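Local coordinates for protein upstream of N-ras, isoform A (PDB 4QQB) that binds RNA to regulate dosage compensation and, through this first cold-shock domain, associates with msl-2 transcripts, cooperating with Sex-lethal to prevent their translation, at residues L14-F20 and F31-S35; P49-E53 and A65-I71. All blocks are in the same frame, centred on the assembly; numbering follows the deposited sequence.

Contact 1: residues L14-F20 and F31-S35. With nucleotides of chain A.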
# COMPACT_ATOMS: atom_id res chain seq x y z
N LEU E 14 18.59 -4.56 16.44
CA LEU E 14 17.95 -3.54 15.61
C LEU E 14 17.83 -3.97 14.15
O LEU E 14 18.74 -4.58 13.59
CB LEU E 14 18.74 -2.25 15.67
CG LEU E 14 18.84 -1.60 17.04
CD1 LEU E 14 19.78 -0.41 16.98
CD2 LEU E 14 17.47 -1.16 17.54
N LEU E 15 16.69 -3.64 13.54
CA LEU E 15 16.48 -3.75 12.10
C LEU E 15 16.35 -2.33 11.55
O LEU E 15 16.56 -1.38 12.29
CB LEU E 15 15.22 -4.57 11.83
CG LEU E 15 15.24 -6.05 12.22
CD1 LEU E 15 16.36 -6.79 11.49
CD2 LEU E 15 15.36 -6.24 13.72
N HIS E 16 16.01 -2.18 10.27
CA HIS E 16 15.92 -0.84 9.67
C HIS E 16 14.74 -0.02 10.19
O HIS E 16 14.74 1.20 10.11
CB HIS E 16 15.84 -0.91 8.14
CG HIS E 16 16.98 -1.66 7.51
ND1 HIS E 16 16.82 -2.45 6.39
CD2 HIS E 16 18.28 -1.75 7.86
CE1 HIS E 16 17.98 -2.99 6.08
NE2 HIS E 16 18.89 -2.59 6.95
N SER E 17 13.73 -0.70 10.73
CA SER E 17 12.48 -0.05 11.13
C SER E 17 12.00 -0.36 12.55
O SER E 17 11.19 0.38 13.11
CB SER E 17 11.40 -0.46 10.15
OG SER E 17 10.30 0.41 10.25
N TYR E 18 12.47 -1.45 13.13
CA TYR E 18 12.03 -1.86 14.45
C TYR E 18 13.19 -2.48 15.18
O TYR E 18 14.28 -2.62 14.61
CB TYR E 18 10.87 -2.86 14.34
CG TYR E 18 11.12 -4.04 13.41
CD1 TYR E 18 10.94 -3.93 12.04
CD2 TYR E 18 11.53 -5.27 13.92
CE1 TYR E 18 11.16 -5.00 11.20
CE2 TYR E 18 11.76 -6.35 13.08
CZ TYR E 18 11.57 -6.21 11.72
OH TYR E 18 11.79 -7.27 10.89
N GLY E 19 12.97 -2.83 16.43
CA GLY E 19 14.01 -3.46 17.23
C GLY E 19 13.45 -4.32 18.34
O GLY E 19 12.23 -4.48 18.47
N PHE E 20 14.35 -4.87 19.14
CA PHE E 20 13.96 -5.68 20.28
C PHE E 20 14.72 -5.27 21.52
O PHE E 20 15.89 -4.89 21.45
CB PHE E 20 14.16 -7.15 19.96
CG PHE E 20 13.28 -7.64 18.84
CD1 PHE E 20 13.69 -7.50 17.52
CD2 PHE E 20 12.06 -8.22 19.11
CE1 PHE E 20 12.89 -7.94 16.48
CE2 PHE E 20 11.25 -8.66 18.08
CZ PHE E 20 11.67 -8.53 16.76
N PHE E 31 9.20 -6.33 21.31
CA PHE E 31 9.28 -5.68 20.01
C PHE E 31 8.99 -4.19 20.20
O PHE E 31 8.27 -3.80 21.11
CB PHE E 31 8.23 -6.31 19.07
CG PHE E 31 8.07 -5.60 17.76
CD1 PHE E 31 7.21 -4.51 17.64
CD2 PHE E 31 8.75 -6.03 16.63
CE1 PHE E 31 7.06 -3.86 16.43
CE2 PHE E 31 8.61 -5.38 15.42
CZ PHE E 31 7.76 -4.29 15.32
N PHE E 32 9.57 -3.36 19.34
CA PHE E 32 9.19 -1.95 19.30
C PHE E 32 9.46 -1.37 17.92
O PHE E 32 10.47 -1.69 17.30
CB PHE E 32 9.93 -1.14 20.37
CG PHE E 32 11.33 -0.74 20.00
CD1 PHE E 32 12.40 -1.57 20.28
CD2 PHE E 32 11.58 0.47 19.36
CE1 PHE E 32 13.69 -1.21 19.94
CE2 PHE E 32 12.86 0.84 19.00
CZ PHE E 32 13.92 -0.00 19.30
N HIS E 33 8.55 -0.53 17.44
CA HIS E 33 8.70 0.12 16.15
C HIS E 33 9.31 1.51 16.33
O HIS E 33 9.06 2.17 17.34
CB HIS E 33 7.33 0.21 15.46
CG HIS E 33 7.41 0.61 14.01
ND1 HIS E 33 6.81 1.74 13.52
CD2 HIS E 33 8.03 0.02 12.96
CE1 HIS E 33 7.06 1.84 12.22
NE2 HIS E 33 7.79 0.80 11.86
N PHE E 34 10.08 1.97 15.35
CA PHE E 34 10.75 3.27 15.46
C PHE E 34 9.78 4.46 15.55
O PHE E 34 10.20 5.56 15.92
CB PHE E 34 11.76 3.47 14.32
CG PHE E 34 12.95 2.53 14.38
CD1 PHE E 34 13.20 1.74 15.52
CD2 PHE E 34 13.83 2.44 13.31
CE1 PHE E 34 14.29 0.89 15.57
CE2 PHE E 34 14.92 1.59 13.36
CZ PHE E 34 15.15 0.81 14.49
N SER E 35 8.51 4.23 15.23
CA SER E 35 7.45 5.18 15.54
C SER E 35 7.43 5.53 17.03
O SER E 35 7.10 6.66 17.39
CB SER E 35 6.09 4.60 15.18
OG SER E 35 6.02 4.29 13.80
P G A 10 12.07 2.17 5.58
OP1 G A 10 12.99 1.96 6.74
OP2 G A 10 12.60 2.08 4.20
O5' G A 10 10.85 1.15 5.69
C5' G A 10 10.85 0.05 6.63
C4' G A 10 10.11 -1.13 6.05
O4' G A 10 11.05 -2.00 5.37
C3' G A 10 9.36 -1.99 7.06
O3' G A 10 7.99 -1.66 7.08
C2' G A 10 9.55 -3.41 6.52
O2' G A 10 8.54 -3.76 5.59
C1' G A 10 10.92 -3.32 5.87
N9 G A 10 12.05 -3.59 6.77
C8 G A 10 12.15 -3.26 8.10
N7 G A 10 13.28 -3.64 8.63
C5 G A 10 13.96 -4.27 7.60
C6 G A 10 15.23 -4.89 7.58
O6 G A 10 16.05 -5.01 8.51
N1 G A 10 15.54 -5.41 6.33
C2 G A 10 14.72 -5.33 5.23
N2 G A 10 15.19 -5.89 4.10
N3 G A 10 13.52 -4.76 5.23
C4 G A 10 13.21 -4.25 6.44
P C A 11 7.33 -1.10 8.42
OP1 C A 11 6.19 -0.26 8.04
OP2 C A 11 8.41 -0.53 9.25
O5' C A 11 6.76 -2.41 9.12
C5' C A 11 7.64 -3.35 9.77
C4' C A 11 6.94 -3.99 10.95
O4' C A 11 6.59 -2.97 11.92
C3' C A 11 5.64 -4.71 10.62
O3' C A 11 5.55 -5.93 11.36
C2' C A 11 4.57 -3.73 11.09
O2' C A 11 3.35 -4.36 11.40
C1' C A 11 5.25 -3.14 12.32
N1 C A 11 4.71 -1.83 12.73
C2 C A 11 4.10 -1.70 13.99
O2 C A 11 4.02 -2.70 14.73
N3 C A 11 3.62 -0.50 14.37
C4 C A 11 3.72 0.55 13.55
N4 C A 11 3.23 1.72 13.96
C5 C A 11 4.33 0.45 12.27
C6 C A 11 4.81 -0.75 11.90
P A A 12 5.75 -7.33 10.62
OP1 A A 12 6.28 -7.07 9.25
OP2 A A 12 4.51 -8.11 10.80
O5' A A 12 6.84 -8.05 11.54
C5' A A 12 8.22 -8.16 11.12
C4' A A 12 8.97 -9.06 12.06
O4' A A 12 8.78 -8.57 13.42
C3' A A 12 8.50 -10.52 12.08
O3' A A 12 9.60 -11.42 12.26
C2' A A 12 7.53 -10.56 13.25
O2' A A 12 7.41 -11.81 13.89
C1' A A 12 8.20 -9.58 14.22
N9 A A 12 7.28 -8.95 15.16
C8 A A 12 6.38 -7.94 14.91
N7 A A 12 5.72 -7.55 15.97
C5 A A 12 6.22 -8.35 16.99
C6 A A 12 5.93 -8.43 18.36
N6 A A 12 5.02 -7.66 18.97
N1 A A 12 6.61 -9.33 19.10
C2 A A 12 7.52 -10.10 18.49
N3 A A 12 7.88 -10.12 17.20
C4 A A 12 7.18 -9.21 16.50

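Contact 2: residues P49-E53 and A65-I71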
# COMPACT_ATOMS: atom_id res chain seq x y z
N PRO E 49 20.83 1.82 26.65
CA PRO E 49 19.77 1.60 27.63
C PRO E 49 18.56 2.49 27.35
O PRO E 49 18.73 3.64 26.94
CB PRO E 49 20.45 2.00 28.94
CG PRO E 49 21.43 3.06 28.55
CD PRO E 49 21.80 2.83 27.11
N VAL E 50 17.36 1.95 27.58
CA VAL E 50 16.12 2.66 27.25
C VAL E 50 15.01 2.51 28.29
O VAL E 50 14.95 1.51 29.03
CB VAL E 50 15.56 2.19 25.89
CG1 VAL E 50 16.40 2.74 24.75
CG2 VAL E 50 15.48 0.67 25.82
N GLU E 51 14.14 3.52 28.32
CA GLU E 51 12.96 3.56 29.18
C GLU E 51 11.71 3.59 28.31
O GLU E 51 11.66 4.30 27.29
CB GLU E 51 12.99 4.79 30.09
CG GLU E 51 11.94 4.77 31.20
CD GLU E 51 12.12 5.90 32.19
OE1 GLU E 51 11.84 5.68 33.40
OE2 GLU E 51 12.54 7.01 31.78
N PHE E 52 10.69 2.85 28.72
CA PHE E 52 9.52 2.61 27.89
C PHE E 52 8.37 2.07 28.72
O PHE E 52 8.56 1.62 29.85
CB PHE E 52 9.87 1.56 26.83
CG PHE E 52 10.27 0.24 27.43
CD1 PHE E 52 9.32 -0.72 27.75
CD2 PHE E 52 11.60 -0.03 27.71
CE1 PHE E 52 9.68 -1.92 28.33
CE2 PHE E 52 11.97 -1.24 28.28
CZ PHE E 52 11.01 -2.18 28.59
N GLU E 53 7.17 2.09 28.14
CA GLU E 53 6.01 1.46 28.75
C GLU E 53 5.69 0.19 27.97
O GLU E 53 5.58 0.23 26.74
CB GLU E 53 4.81 2.41 28.72
CG GLU E 53 3.57 1.87 29.41
CD GLU E 53 2.37 2.80 29.33
OE1 GLU E 53 2.20 3.49 28.30
OE2 GLU E 53 1.59 2.83 30.30
N ALA E 65 6.56 -2.62 23.21
CA ALA E 65 7.09 -1.55 24.04
C ALA E 65 6.79 -0.23 23.36
O ALA E 65 7.14 -0.03 22.20
CB ALA E 65 8.59 -1.72 24.21
N SER E 66 6.15 0.67 24.10
CA SER E 66 5.64 1.92 23.56
C SER E 66 6.31 3.11 24.22
O SER E 66 6.76 3.03 25.37
CB SER E 66 4.13 2.00 23.78
OG SER E 66 3.50 0.78 23.41
N GLN E 67 6.37 4.22 23.49
CA GLN E 67 6.92 5.46 24.01
C GLN E 67 8.33 5.18 24.53
O GLN E 67 8.60 5.28 25.73
CB GLN E 67 6.02 6.01 25.11
CG GLN E 67 6.01 7.52 25.23
CD GLN E 67 4.98 8.17 24.32
OE1 GLN E 67 3.93 8.61 24.78
NE2 GLN E 67 5.28 8.22 23.03
N VAL E 68 9.21 4.81 23.62
CA VAL E 68 10.58 4.43 23.96
C VAL E 68 11.50 5.64 23.83
O VAL E 68 11.45 6.37 22.83
CB VAL E 68 11.09 3.30 23.05
CG1 VAL E 68 12.52 2.92 23.40
CG2 VAL E 68 10.19 2.08 23.15
N SER E 69 12.33 5.86 24.85
CA SER E 69 13.39 6.87 24.81
C SER E 69 14.64 6.31 25.46
O SER E 69 14.57 5.34 26.21
CB SER E 69 12.96 8.14 25.54
OG SER E 69 12.71 7.89 26.92
N LYS E 70 15.79 6.91 25.15
CA LYS E 70 17.07 6.51 25.75
C LYS E 70 17.40 7.41 26.94
O LYS E 70 16.81 8.48 27.10
CB LYS E 70 18.21 6.54 24.71
CG LYS E 70 18.68 7.92 24.27
CD LYS E 70 18.14 8.33 22.90
CE LYS E 70 18.26 9.83 22.65
NZ LYS E 70 19.66 10.27 22.35
N ILE E 71 18.33 6.95 27.78
CA ILE E 71 18.91 7.79 28.84
C ILE E 71 20.42 7.54 28.89
O ILE E 71 20.94 6.90 29.80
CB ILE E 71 18.23 7.59 30.23
CG1 ILE E 71 17.42 6.28 30.30
CG2 ILE E 71 17.32 8.77 30.55
CD1 ILE E 71 18.25 5.02 30.40

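Contact 1: residues L14-F20 and F31-S35
Phe31 turns one ring face to the adenine of A12, with Phe31 CB only 3.2 Å from A12 C6, and presents an edge to the face of Phe20 in an offset edge-to-face pair (centroids 5.7 Å apart, planes at 78°). Tyr18 adjoins the same ring from another quarter: its plane is tilted by 30°, the centroids are 5.2 Å apart, and the two rings barely overlap. This aromatic cluster can form because Tyr18 and Phe20 are alternate residues on one strand and pair antiparallel with His33 and Phe31 on the next, which puts all four side chains on the face turned to the RNA. The strands are tied by Gly19 N to Phe32 O (2.9 Å) and Phe32 N to Gly19 O (3.0 Å), and Phe34 N to Ser17 O (3.0 Å) extends the pairing into the turn. Gly19 is pressed from behind by the ring of Phe32, and a beta carbon here would clash with Phe32 CE1. Ser17 OG (2.3 Å, very short) and His33 NE2 (3.0 Å) both donate to OP2 of C11, whose base lies over the His33 ring, while His16 N reaches O6 of G10 weakly at 3.3 Å. Ser35 OG, which receives His33 ND1 at 2.7 Å, also bonds the backbone of Tyr42 of the Sex-lethal chain; Tyr18 OH bonds a further guanine, and Phe20 stacks on a cytosine. Such an aromatic face, built from adjacent RNP1-like and RNP2-like strands, is the hallmark of nucleic-acid recognition by cold-shock domains of the OB fold.

Contact 2: residues P49-E53 and A65-I71
The strand segment 49-53 and the strand at 68-70 run antiparallel, their axes 4.6 Å apart at closest approach and 154° between their directions. Glu51 and Ser69 form a hydrogen-bonded pair, Glu51 N to Ser69 O at 2.8 Å and Ser69 N to Glu51 O at 3.0 Å. The next such pair, Glu53 with Ser66, is made by Glu53 N to Ser66 O (3.0 Å) and Ser66 N to Glu53 O (2.7 Å). Between these pairs, Phe52 alone faces both Gln67 and Val68: the register slips by one residue, a beta bulge, and Gln67 takes positive phi and psi as the chain turns a corner. At the far end Ile71 N reaches Pro49 O only weakly at 3.4 Å, and Pro49 CB meets the exposed Ile71 at CD1, 4.0 Å away.

Apolar side chains fill one side of this bent ribbon. Val50 CB meets Val68 CG1 at 4.0 Å, and Phe52 spans the corner, its CB 3.7 Å from Val68 CG2 and its CD1 3.8 Å from Ala65 CB. Val50 and Phe52 continue onto Ile21 of strand 18-23, and Phe52 and Ala65 both rest on Leu30, so the hairpin closes over the barrel interior. Glu51, Glu53, Ser66 and Ser69 point to the other side, where Ser66 OG bonds Thr55. Lys70 starts beside Val50 but carries its amine away to Asn40.

The bound RNA stays about 7 Å off, between nearest atoms. Main-chain bonds joining the strands, hydrocarbon inward and mostly polar groups outward imply a barrel wall rather than an RNA-binding surface.

The chain completes the hairpin of contact 1 first, from strands 18-23 and 29-33, and that of contact 2 afterwards, from strands 49-56 and 63-70. Their contact centres lie about 12 Å apart within one cold-shock domain. In the five-stranded antiparallel order, strands 29-33 and 63-70 are the outermost, with strand 7-14 between the two hairpins, yet these outer strands meet: Phe31 O lies 3.0 Å from Ala65 N, probably a hydrogen bond, and Phe32 CB packs 4.3 Å from Val68 CG2. This meeting, with the corner at Gln67, is consistent with a sheet curled into the OB barrel; contact 1 supplies RNA recognition, and contact 2 lies away from the RNA in the barrel wall.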